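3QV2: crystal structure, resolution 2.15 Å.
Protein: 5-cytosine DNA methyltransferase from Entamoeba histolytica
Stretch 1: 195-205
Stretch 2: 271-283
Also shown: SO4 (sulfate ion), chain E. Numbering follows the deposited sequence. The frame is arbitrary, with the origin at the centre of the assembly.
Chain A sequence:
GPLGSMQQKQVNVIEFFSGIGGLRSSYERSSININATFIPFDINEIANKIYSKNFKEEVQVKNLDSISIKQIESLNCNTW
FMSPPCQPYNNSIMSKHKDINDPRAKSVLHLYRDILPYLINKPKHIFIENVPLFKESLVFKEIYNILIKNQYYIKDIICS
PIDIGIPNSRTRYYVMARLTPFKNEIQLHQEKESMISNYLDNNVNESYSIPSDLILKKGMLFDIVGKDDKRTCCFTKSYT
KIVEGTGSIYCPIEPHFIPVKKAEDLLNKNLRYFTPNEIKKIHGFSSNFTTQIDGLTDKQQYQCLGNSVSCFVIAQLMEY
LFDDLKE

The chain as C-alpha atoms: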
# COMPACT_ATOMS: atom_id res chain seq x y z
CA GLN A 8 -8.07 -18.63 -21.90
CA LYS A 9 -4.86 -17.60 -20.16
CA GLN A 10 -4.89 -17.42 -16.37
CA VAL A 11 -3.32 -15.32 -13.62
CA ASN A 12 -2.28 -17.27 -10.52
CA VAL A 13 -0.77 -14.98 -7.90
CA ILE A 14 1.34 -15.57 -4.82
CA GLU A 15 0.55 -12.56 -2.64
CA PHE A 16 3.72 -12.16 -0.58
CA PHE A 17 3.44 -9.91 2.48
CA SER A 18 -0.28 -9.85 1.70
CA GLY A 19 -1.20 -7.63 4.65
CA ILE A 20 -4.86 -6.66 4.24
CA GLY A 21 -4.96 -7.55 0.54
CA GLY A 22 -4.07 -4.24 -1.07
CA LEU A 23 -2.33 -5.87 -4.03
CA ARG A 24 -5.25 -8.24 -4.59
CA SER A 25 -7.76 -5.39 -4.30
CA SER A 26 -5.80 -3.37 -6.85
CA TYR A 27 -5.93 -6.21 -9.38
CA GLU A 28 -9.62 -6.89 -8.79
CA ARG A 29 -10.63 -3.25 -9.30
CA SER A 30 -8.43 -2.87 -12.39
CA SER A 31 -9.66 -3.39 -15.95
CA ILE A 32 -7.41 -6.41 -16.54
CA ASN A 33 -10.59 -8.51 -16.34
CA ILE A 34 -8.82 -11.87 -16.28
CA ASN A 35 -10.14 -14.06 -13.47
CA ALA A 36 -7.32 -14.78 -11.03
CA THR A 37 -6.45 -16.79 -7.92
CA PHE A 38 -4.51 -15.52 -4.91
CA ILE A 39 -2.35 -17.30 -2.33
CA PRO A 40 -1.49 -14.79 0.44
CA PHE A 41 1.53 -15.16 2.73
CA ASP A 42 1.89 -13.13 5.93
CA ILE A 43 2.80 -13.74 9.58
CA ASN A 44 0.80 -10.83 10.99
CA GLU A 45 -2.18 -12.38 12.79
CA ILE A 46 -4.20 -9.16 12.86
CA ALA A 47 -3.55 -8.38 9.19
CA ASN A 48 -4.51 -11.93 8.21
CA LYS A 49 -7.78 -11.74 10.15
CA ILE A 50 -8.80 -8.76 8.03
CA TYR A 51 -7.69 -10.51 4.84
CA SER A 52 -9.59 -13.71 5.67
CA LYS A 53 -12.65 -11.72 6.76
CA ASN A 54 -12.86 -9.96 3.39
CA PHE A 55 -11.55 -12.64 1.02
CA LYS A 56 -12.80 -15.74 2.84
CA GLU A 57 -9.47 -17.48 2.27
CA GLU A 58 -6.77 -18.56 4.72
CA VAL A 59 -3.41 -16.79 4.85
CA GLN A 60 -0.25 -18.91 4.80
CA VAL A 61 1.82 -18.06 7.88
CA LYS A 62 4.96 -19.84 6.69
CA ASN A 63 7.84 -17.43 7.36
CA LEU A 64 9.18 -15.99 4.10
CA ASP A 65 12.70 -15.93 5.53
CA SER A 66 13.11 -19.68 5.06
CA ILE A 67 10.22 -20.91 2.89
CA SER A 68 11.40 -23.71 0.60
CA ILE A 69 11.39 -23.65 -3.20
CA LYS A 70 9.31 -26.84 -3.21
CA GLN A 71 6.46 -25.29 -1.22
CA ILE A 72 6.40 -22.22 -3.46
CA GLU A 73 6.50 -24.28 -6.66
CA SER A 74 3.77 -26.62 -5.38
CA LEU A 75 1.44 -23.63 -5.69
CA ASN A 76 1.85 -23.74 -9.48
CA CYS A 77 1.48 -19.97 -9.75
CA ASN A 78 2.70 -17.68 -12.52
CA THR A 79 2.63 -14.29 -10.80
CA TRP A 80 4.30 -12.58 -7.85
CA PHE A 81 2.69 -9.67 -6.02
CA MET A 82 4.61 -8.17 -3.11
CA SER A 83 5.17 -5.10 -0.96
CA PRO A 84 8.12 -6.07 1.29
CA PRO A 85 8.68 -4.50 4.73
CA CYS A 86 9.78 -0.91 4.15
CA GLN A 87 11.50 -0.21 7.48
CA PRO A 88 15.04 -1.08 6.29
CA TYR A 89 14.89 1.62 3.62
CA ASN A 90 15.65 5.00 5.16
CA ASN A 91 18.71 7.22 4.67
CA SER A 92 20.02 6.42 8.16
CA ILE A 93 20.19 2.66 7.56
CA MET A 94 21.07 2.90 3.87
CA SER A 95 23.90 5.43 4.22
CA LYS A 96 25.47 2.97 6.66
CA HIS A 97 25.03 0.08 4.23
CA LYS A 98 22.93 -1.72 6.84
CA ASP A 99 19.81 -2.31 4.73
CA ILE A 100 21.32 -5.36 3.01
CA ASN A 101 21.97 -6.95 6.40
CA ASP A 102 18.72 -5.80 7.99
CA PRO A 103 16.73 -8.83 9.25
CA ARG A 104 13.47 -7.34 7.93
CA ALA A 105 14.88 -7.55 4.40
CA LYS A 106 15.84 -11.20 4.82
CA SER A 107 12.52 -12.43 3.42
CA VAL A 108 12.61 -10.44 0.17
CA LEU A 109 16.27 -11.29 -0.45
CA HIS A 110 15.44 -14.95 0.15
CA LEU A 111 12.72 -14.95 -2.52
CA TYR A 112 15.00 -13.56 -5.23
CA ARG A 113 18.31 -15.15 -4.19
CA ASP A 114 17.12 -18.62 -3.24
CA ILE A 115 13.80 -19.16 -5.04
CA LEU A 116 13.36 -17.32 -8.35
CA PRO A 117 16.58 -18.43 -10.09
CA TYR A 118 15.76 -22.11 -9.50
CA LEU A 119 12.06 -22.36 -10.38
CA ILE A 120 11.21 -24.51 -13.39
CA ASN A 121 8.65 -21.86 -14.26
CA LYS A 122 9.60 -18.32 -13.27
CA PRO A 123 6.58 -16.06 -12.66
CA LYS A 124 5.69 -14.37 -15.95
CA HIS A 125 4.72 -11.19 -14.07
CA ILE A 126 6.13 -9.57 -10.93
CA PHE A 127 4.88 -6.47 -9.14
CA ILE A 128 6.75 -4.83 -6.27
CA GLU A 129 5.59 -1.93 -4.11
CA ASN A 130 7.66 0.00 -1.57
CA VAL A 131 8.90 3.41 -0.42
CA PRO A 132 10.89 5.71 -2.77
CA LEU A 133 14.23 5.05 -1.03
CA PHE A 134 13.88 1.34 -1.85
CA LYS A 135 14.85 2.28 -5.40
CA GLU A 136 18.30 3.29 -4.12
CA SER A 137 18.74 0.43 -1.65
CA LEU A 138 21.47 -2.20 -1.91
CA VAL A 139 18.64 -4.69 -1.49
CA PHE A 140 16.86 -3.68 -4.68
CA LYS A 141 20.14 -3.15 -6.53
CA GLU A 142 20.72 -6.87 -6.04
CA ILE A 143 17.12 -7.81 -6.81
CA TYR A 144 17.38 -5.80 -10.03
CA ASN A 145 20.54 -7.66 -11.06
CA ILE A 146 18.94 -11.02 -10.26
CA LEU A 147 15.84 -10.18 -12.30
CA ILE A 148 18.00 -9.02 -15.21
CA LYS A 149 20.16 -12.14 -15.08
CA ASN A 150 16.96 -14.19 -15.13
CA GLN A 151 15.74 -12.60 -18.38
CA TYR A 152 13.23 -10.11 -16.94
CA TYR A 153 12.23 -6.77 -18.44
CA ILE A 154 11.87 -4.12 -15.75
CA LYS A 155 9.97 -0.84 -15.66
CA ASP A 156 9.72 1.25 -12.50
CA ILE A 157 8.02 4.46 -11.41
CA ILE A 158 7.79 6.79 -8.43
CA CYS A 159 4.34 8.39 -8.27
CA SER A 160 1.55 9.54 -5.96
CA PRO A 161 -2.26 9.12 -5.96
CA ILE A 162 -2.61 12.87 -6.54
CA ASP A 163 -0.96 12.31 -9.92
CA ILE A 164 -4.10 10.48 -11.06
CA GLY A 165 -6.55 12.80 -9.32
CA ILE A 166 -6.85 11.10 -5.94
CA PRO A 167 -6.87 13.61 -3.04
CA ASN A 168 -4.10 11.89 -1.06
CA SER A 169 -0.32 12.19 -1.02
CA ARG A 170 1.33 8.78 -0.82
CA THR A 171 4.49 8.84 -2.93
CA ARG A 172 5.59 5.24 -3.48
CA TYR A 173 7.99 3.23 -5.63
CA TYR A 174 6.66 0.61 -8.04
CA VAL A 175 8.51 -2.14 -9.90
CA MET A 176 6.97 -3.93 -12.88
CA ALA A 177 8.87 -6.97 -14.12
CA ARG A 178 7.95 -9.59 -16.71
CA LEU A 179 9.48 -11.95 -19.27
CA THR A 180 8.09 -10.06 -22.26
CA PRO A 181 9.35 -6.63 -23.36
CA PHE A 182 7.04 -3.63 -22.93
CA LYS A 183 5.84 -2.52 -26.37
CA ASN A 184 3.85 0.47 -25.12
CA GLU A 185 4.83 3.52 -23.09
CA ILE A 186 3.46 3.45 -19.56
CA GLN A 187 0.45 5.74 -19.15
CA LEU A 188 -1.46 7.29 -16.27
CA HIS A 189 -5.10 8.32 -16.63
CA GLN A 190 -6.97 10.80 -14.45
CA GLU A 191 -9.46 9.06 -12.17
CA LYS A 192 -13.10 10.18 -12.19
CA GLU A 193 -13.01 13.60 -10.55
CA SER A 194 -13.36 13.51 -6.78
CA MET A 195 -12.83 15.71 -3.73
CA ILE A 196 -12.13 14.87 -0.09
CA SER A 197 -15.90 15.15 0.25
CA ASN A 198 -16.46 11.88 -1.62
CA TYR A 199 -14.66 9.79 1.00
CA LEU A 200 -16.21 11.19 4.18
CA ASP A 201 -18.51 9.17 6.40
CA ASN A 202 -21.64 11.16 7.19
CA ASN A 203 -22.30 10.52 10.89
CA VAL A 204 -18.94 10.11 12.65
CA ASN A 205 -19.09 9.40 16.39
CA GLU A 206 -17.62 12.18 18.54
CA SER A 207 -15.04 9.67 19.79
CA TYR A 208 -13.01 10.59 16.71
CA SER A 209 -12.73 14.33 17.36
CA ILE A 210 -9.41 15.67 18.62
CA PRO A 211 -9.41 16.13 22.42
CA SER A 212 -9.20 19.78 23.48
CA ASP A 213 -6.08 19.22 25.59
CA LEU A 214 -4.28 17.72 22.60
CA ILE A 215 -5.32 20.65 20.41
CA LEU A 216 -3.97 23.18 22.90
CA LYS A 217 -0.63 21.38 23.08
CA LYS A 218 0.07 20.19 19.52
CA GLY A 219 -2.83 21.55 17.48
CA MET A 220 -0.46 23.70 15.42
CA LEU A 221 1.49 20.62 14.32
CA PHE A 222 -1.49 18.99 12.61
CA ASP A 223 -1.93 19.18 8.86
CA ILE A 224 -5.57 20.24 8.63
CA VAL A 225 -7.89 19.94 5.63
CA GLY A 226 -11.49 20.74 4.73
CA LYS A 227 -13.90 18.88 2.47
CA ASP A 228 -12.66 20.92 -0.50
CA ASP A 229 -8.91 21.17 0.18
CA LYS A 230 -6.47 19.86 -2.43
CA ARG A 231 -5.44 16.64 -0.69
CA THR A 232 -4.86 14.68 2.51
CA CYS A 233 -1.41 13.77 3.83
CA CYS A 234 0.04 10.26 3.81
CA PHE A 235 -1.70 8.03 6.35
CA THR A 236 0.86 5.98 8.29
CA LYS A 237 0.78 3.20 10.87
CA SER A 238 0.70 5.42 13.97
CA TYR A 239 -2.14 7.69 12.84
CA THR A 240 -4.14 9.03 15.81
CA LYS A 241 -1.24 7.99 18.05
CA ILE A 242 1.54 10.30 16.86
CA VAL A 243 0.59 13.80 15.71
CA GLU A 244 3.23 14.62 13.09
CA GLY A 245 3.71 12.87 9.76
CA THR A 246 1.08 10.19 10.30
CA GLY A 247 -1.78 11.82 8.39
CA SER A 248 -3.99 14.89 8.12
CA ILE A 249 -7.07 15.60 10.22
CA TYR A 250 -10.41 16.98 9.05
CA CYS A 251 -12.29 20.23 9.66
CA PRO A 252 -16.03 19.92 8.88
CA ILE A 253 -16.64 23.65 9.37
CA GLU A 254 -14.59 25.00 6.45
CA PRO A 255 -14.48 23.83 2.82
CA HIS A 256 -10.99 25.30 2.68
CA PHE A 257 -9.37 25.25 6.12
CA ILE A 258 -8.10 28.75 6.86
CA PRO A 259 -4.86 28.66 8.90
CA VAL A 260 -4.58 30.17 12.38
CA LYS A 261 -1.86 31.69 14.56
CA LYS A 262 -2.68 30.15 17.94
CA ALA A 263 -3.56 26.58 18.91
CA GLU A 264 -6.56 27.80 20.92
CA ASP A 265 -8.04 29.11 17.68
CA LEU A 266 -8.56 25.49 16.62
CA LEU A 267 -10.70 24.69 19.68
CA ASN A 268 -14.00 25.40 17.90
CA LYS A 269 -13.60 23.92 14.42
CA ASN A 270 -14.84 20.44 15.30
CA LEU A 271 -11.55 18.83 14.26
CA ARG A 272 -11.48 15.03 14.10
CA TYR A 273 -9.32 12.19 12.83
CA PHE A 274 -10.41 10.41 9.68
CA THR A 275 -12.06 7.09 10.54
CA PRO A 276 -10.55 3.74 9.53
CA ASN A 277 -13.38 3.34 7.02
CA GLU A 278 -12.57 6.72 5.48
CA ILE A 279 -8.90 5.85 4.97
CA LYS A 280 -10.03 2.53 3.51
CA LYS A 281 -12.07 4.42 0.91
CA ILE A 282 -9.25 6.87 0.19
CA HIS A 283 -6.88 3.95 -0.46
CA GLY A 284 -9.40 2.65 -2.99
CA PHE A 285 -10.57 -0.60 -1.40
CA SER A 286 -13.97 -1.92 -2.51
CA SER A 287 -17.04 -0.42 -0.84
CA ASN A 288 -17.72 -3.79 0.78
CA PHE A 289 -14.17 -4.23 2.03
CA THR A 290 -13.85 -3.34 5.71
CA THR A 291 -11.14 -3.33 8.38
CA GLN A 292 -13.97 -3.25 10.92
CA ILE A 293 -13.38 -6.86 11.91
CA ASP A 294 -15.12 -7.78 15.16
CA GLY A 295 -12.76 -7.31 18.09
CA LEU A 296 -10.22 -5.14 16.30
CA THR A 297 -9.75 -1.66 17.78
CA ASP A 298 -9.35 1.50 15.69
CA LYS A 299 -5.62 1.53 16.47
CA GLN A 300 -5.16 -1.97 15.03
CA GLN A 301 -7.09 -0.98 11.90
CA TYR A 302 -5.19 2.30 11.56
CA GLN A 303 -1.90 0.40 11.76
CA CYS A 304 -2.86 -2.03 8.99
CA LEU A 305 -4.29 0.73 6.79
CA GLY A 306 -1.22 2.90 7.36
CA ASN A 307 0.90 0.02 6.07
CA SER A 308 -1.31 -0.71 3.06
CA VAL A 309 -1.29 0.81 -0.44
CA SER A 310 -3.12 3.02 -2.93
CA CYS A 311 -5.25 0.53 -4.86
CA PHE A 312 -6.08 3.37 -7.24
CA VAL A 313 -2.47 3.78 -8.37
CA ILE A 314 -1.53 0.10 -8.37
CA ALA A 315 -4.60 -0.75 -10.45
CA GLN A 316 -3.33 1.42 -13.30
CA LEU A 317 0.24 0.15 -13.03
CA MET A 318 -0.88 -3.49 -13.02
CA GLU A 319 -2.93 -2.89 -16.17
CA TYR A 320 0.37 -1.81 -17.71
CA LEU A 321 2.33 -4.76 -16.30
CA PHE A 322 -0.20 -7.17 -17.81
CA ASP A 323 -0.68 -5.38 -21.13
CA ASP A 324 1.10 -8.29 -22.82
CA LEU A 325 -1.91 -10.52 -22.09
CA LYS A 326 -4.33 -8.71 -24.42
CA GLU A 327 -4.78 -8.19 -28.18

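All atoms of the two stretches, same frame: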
# COMPACT_ATOMS: atom_id res chain seq x y z
N MET A 195 -13.38 14.84 -4.77
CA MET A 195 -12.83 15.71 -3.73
C MET A 195 -12.78 14.92 -2.43
O MET A 195 -13.28 13.80 -2.36
CB MET A 195 -13.69 16.96 -3.56
CG MET A 195 -12.92 18.27 -3.64
SD MET A 195 -12.27 18.63 -5.29
CE MET A 195 -13.78 18.82 -6.22
N ILE A 196 -12.18 15.51 -1.40
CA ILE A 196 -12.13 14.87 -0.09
C ILE A 196 -13.54 14.54 0.38
O ILE A 196 -13.75 13.60 1.13
CB ILE A 196 -11.45 15.79 0.95
CG1 ILE A 196 -10.06 16.21 0.47
CG2 ILE A 196 -11.37 15.09 2.30
CD1 ILE A 196 -9.30 17.03 1.48
N SER A 197 -14.50 15.33 -0.10
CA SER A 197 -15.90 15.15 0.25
C SER A 197 -16.38 13.73 -0.02
O SER A 197 -17.10 13.14 0.78
CB SER A 197 -16.77 16.14 -0.53
OG SER A 197 -16.20 17.44 -0.52
N ASN A 198 -15.97 13.18 -1.16
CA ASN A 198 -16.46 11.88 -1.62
C ASN A 198 -16.11 10.70 -0.72
O ASN A 198 -16.71 9.63 -0.83
CB ASN A 198 -15.96 11.60 -3.05
CG ASN A 198 -16.48 12.61 -4.06
OD1 ASN A 198 -15.86 13.64 -4.29
ND2 ASN A 198 -17.62 12.31 -4.66
N TYR A 199 -15.16 10.89 0.18
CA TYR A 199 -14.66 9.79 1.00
C TYR A 199 -15.11 9.87 2.45
O TYR A 199 -14.83 8.98 3.25
CB TYR A 199 -13.13 9.73 0.93
CG TYR A 199 -12.58 9.72 -0.48
CD1 TYR A 199 -12.37 10.90 -1.18
CD2 TYR A 199 -12.28 8.52 -1.12
CE1 TYR A 199 -11.87 10.89 -2.47
CE2 TYR A 199 -11.77 8.50 -2.40
CZ TYR A 199 -11.57 9.69 -3.07
OH TYR A 199 -11.07 9.69 -4.36
N LEU A 200 -15.81 10.94 2.80
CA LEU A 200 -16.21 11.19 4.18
C LEU A 200 -17.43 10.39 4.60
O LEU A 200 -18.44 10.37 3.90
CB LEU A 200 -16.50 12.68 4.37
CG LEU A 200 -15.36 13.65 4.06
CD1 LEU A 200 -15.85 15.09 4.12
CD2 LEU A 200 -14.20 13.43 5.01
N ASP A 201 -17.33 9.72 5.75
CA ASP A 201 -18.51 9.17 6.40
C ASP A 201 -19.40 10.33 6.80
O ASP A 201 -18.93 11.46 6.93
CB ASP A 201 -18.13 8.36 7.64
CG ASP A 201 -17.17 7.23 7.33
OD1 ASP A 201 -17.09 6.81 6.15
OD2 ASP A 201 -16.50 6.74 8.26
N ASN A 202 -20.69 10.07 7.00
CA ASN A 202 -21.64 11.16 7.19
C ASN A 202 -22.22 11.30 8.60
O ASN A 202 -23.03 12.20 8.84
CB ASN A 202 -22.76 11.08 6.15
CG ASN A 202 -23.41 9.72 6.10
OD1 ASN A 202 -23.17 8.93 5.18
ND2 ASN A 202 -24.24 9.42 7.09
N ASN A 203 -21.82 10.43 9.52
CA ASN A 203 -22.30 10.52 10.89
C ASN A 203 -21.27 10.03 11.91
O ASN A 203 -21.58 9.20 12.77
CB ASN A 203 -23.61 9.74 11.06
CG ASN A 203 -23.42 8.25 10.85
OD1 ASN A 203 -22.54 7.82 10.11
ND2 ASN A 203 -24.26 7.46 11.51
N VAL A 204 -20.05 10.56 11.81
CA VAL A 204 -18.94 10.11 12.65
C VAL A 204 -19.20 10.34 14.14
O VAL A 204 -19.60 11.43 14.56
CB VAL A 204 -17.63 10.82 12.26
CG1 VAL A 204 -16.44 10.19 12.98
CG2 VAL A 204 -17.44 10.75 10.75
N ASN A 205 -18.99 9.30 14.94
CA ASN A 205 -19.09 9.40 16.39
C ASN A 205 -18.11 10.45 16.91
O ASN A 205 -17.03 10.63 16.34
CB ASN A 205 -18.82 8.05 17.03
CG ASN A 205 -19.16 8.02 18.51
OD1 ASN A 205 -18.39 8.51 19.34
ND2 ASN A 205 -20.30 7.45 18.85
N LEU A 271 -12.58 19.67 14.86
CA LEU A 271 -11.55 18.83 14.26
C LEU A 271 -11.69 17.38 14.71
O LEU A 271 -12.01 17.10 15.86
CB LEU A 271 -10.16 19.36 14.61
CG LEU A 271 -9.87 20.80 14.20
CD1 LEU A 271 -8.46 21.20 14.61
CD2 LEU A 271 -10.08 20.99 12.71
N ARG A 272 -11.44 16.45 13.78
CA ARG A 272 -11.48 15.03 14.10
C ARG A 272 -10.52 14.25 13.20
O ARG A 272 -10.16 14.71 12.12
CB ARG A 272 -12.90 14.47 13.91
CG ARG A 272 -13.37 14.44 12.47
CD ARG A 272 -14.66 13.63 12.32
NE ARG A 272 -15.20 13.71 10.97
CZ ARG A 272 -14.92 12.85 10.00
NH1 ARG A 272 -14.09 11.84 10.22
NH2 ARG A 272 -15.46 13.00 8.80
N TYR A 273 -10.09 13.08 13.67
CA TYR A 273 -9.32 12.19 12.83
C TYR A 273 -10.23 11.59 11.78
O TYR A 273 -11.44 11.47 11.99
CB TYR A 273 -8.70 11.05 13.65
CG TYR A 273 -7.83 11.50 14.80
CD1 TYR A 273 -6.55 12.00 14.59
CD2 TYR A 273 -8.28 11.40 16.11
CE1 TYR A 273 -5.75 12.40 15.64
CE2 TYR A 273 -7.49 11.80 17.17
CZ TYR A 273 -6.23 12.30 16.93
OH TYR A 273 -5.45 12.69 17.99
N PHE A 274 -9.67 11.20 10.64
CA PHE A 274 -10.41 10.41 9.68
C PHE A 274 -10.61 9.02 10.27
O PHE A 274 -9.72 8.49 10.94
CB PHE A 274 -9.65 10.31 8.35
CG PHE A 274 -9.60 11.61 7.59
CD1 PHE A 274 -10.68 12.00 6.80
CD2 PHE A 274 -8.48 12.42 7.63
CE1 PHE A 274 -10.64 13.18 6.09
CE2 PHE A 274 -8.44 13.61 6.92
CZ PHE A 274 -9.52 13.99 6.15
N THR A 275 -11.77 8.43 10.03
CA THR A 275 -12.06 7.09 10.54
C THR A 275 -11.33 6.04 9.72
O THR A 275 -10.92 6.31 8.59
CB THR A 275 -13.57 6.79 10.51
OG1 THR A 275 -13.98 6.59 9.15
CG2 THR A 275 -14.35 7.94 11.12
N PRO A 276 -11.17 4.83 10.28
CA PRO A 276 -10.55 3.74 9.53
C PRO A 276 -11.25 3.52 8.19
O PRO A 276 -10.60 3.31 7.17
CB PRO A 276 -10.76 2.53 10.44
CG PRO A 276 -10.85 3.10 11.81
CD PRO A 276 -11.52 4.43 11.65
N ASN A 277 -12.58 3.56 8.22
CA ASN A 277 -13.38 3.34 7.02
C ASN A 277 -13.13 4.40 5.96
O ASN A 277 -13.18 4.11 4.76
CB ASN A 277 -14.87 3.29 7.39
CG ASN A 277 -15.73 2.78 6.26
OD1 ASN A 277 -16.46 3.54 5.62
ND2 ASN A 277 -15.66 1.48 6.00
N GLU A 278 -12.85 5.62 6.39
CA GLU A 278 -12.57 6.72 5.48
C GLU A 278 -11.22 6.55 4.78
O GLU A 278 -11.10 6.79 3.58
CB GLU A 278 -12.64 8.07 6.21
CG GLU A 278 -14.05 8.46 6.62
CD GLU A 278 -14.09 9.76 7.41
OE1 GLU A 278 -13.12 10.04 8.14
OE2 GLU A 278 -15.09 10.49 7.29
N ILE A 279 -10.21 6.13 5.54
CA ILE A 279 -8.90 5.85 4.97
C ILE A 279 -9.02 4.70 3.97
O ILE A 279 -8.44 4.74 2.89
CB ILE A 279 -7.89 5.45 6.06
CG1 ILE A 279 -7.78 6.56 7.11
CG2 ILE A 279 -6.53 5.15 5.43
CD1 ILE A 279 -6.79 6.24 8.22
N LYS A 280 -9.80 3.69 4.35
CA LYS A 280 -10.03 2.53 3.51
C LYS A 280 -10.58 2.94 2.14
O LYS A 280 -10.18 2.41 1.11
CB LYS A 280 -10.99 1.56 4.20
CG LYS A 280 -11.20 0.24 3.47
CD LYS A 280 -12.36 0.33 2.48
CE LYS A 280 -13.65 0.69 3.19
NZ LYS A 280 -14.82 0.58 2.27
N LYS A 281 -11.50 3.91 2.15
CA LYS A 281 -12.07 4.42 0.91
C LYS A 281 -11.07 5.26 0.12
O LYS A 281 -11.02 5.19 -1.11
CB LYS A 281 -13.34 5.23 1.19
CG LYS A 281 -14.56 4.37 1.51
CD LYS A 281 -15.79 5.22 1.79
CE LYS A 281 -15.68 5.94 3.12
NZ LYS A 281 -16.91 6.70 3.44
N ILE A 282 -10.26 6.03 0.83
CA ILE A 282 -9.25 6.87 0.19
C ILE A 282 -8.18 6.01 -0.49
O ILE A 282 -7.65 6.38 -1.54
CB ILE A 282 -8.58 7.83 1.19
CG1 ILE A 282 -9.61 8.83 1.74
CG2 ILE A 282 -7.43 8.57 0.53
CD1 ILE A 282 -9.03 9.83 2.71
N HIS A 283 -7.87 4.86 0.10
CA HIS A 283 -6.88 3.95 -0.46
C HIS A 283 -7.46 3.11 -1.60
O HIS A 283 -6.75 2.35 -2.24
CB HIS A 283 -6.28 3.05 0.62
CG HIS A 283 -5.31 3.76 1.52
ND1 HIS A 283 -4.43 3.09 2.34
CD2 HIS A 283 -5.08 5.08 1.72
CE1 HIS A 283 -3.70 3.96 3.01
NE2 HIS A 283 -4.07 5.18 2.65
S SO4 E . -19.98 4.09 3.12
O1 SO4 E . -19.45 4.39 4.44
O2 SO4 E . -19.41 5.05 2.15
O3 SO4 E . -19.63 2.71 2.76
O4 SO4 E . -21.44 4.18 3.08
O HOH W 1 -17.75 8.17 1.26

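Polar contacts centred on Asp201 and Glu278 form a connected network in this interface, which buries 578 Å² counted over both sides. Asp201 stands in a loop, and its carboxylate reaches the start of the helix that begins at Pro276. Its OD1 forms a salt bridge with Lys281 NZ at 2.7 Å, while its OD2 accepts a hydrogen bond from Thr275 OG1, also at 2.7 Å. Thr275 is the N-cap, and OG1 in turn accepts from Glu278 N at 3.1 Å; a hydroxyl suits this position because it can donate and accept at once. Lys281, one turn further along the helix, has an arm long enough to reach back to the loop, where NZ also makes a weak hydrogen bond to Tyr199 O (3.1 Å). A water accepts from NZ and donates to Asn198 O, each at 2.8 Å, and a sulfate, probably from the crystallisation liquor, takes a further bond.

Glu278 is buried, so its charge needs partners. Arg272 supplies them from its own stretch: NH1 binds Glu278 OE1 at 2.9 Å and NH2 binds Glu278 OE2 at 3.0 Å, a two-pronged salt bridge. OE2 also accepts from the backbone Asp201 N at 2.8 Å, tying the loop directly to the helix. These bonds help offset the proximity of two like charges, Asp201 OD2 and Glu278 OE2, 4.1 Å apart.

Apolar side chains pack around this network, their methyls filling space without needing polar partners. Val204 points toward the other stretch, placing CG2 over one face of the Arg272 guanidinium, 3.4 Å from CZ, and CG1 3.6 Å from Thr275 CG2. Leu200 CD2 meets the edge of the Phe274 ring, 3.7 Å from CE1. Tyr199, large and buried, packs against Ile282, its CB 3.7 Å from Ile282 CG1, while its OH is hydrogen-bonded elsewhere in the structure.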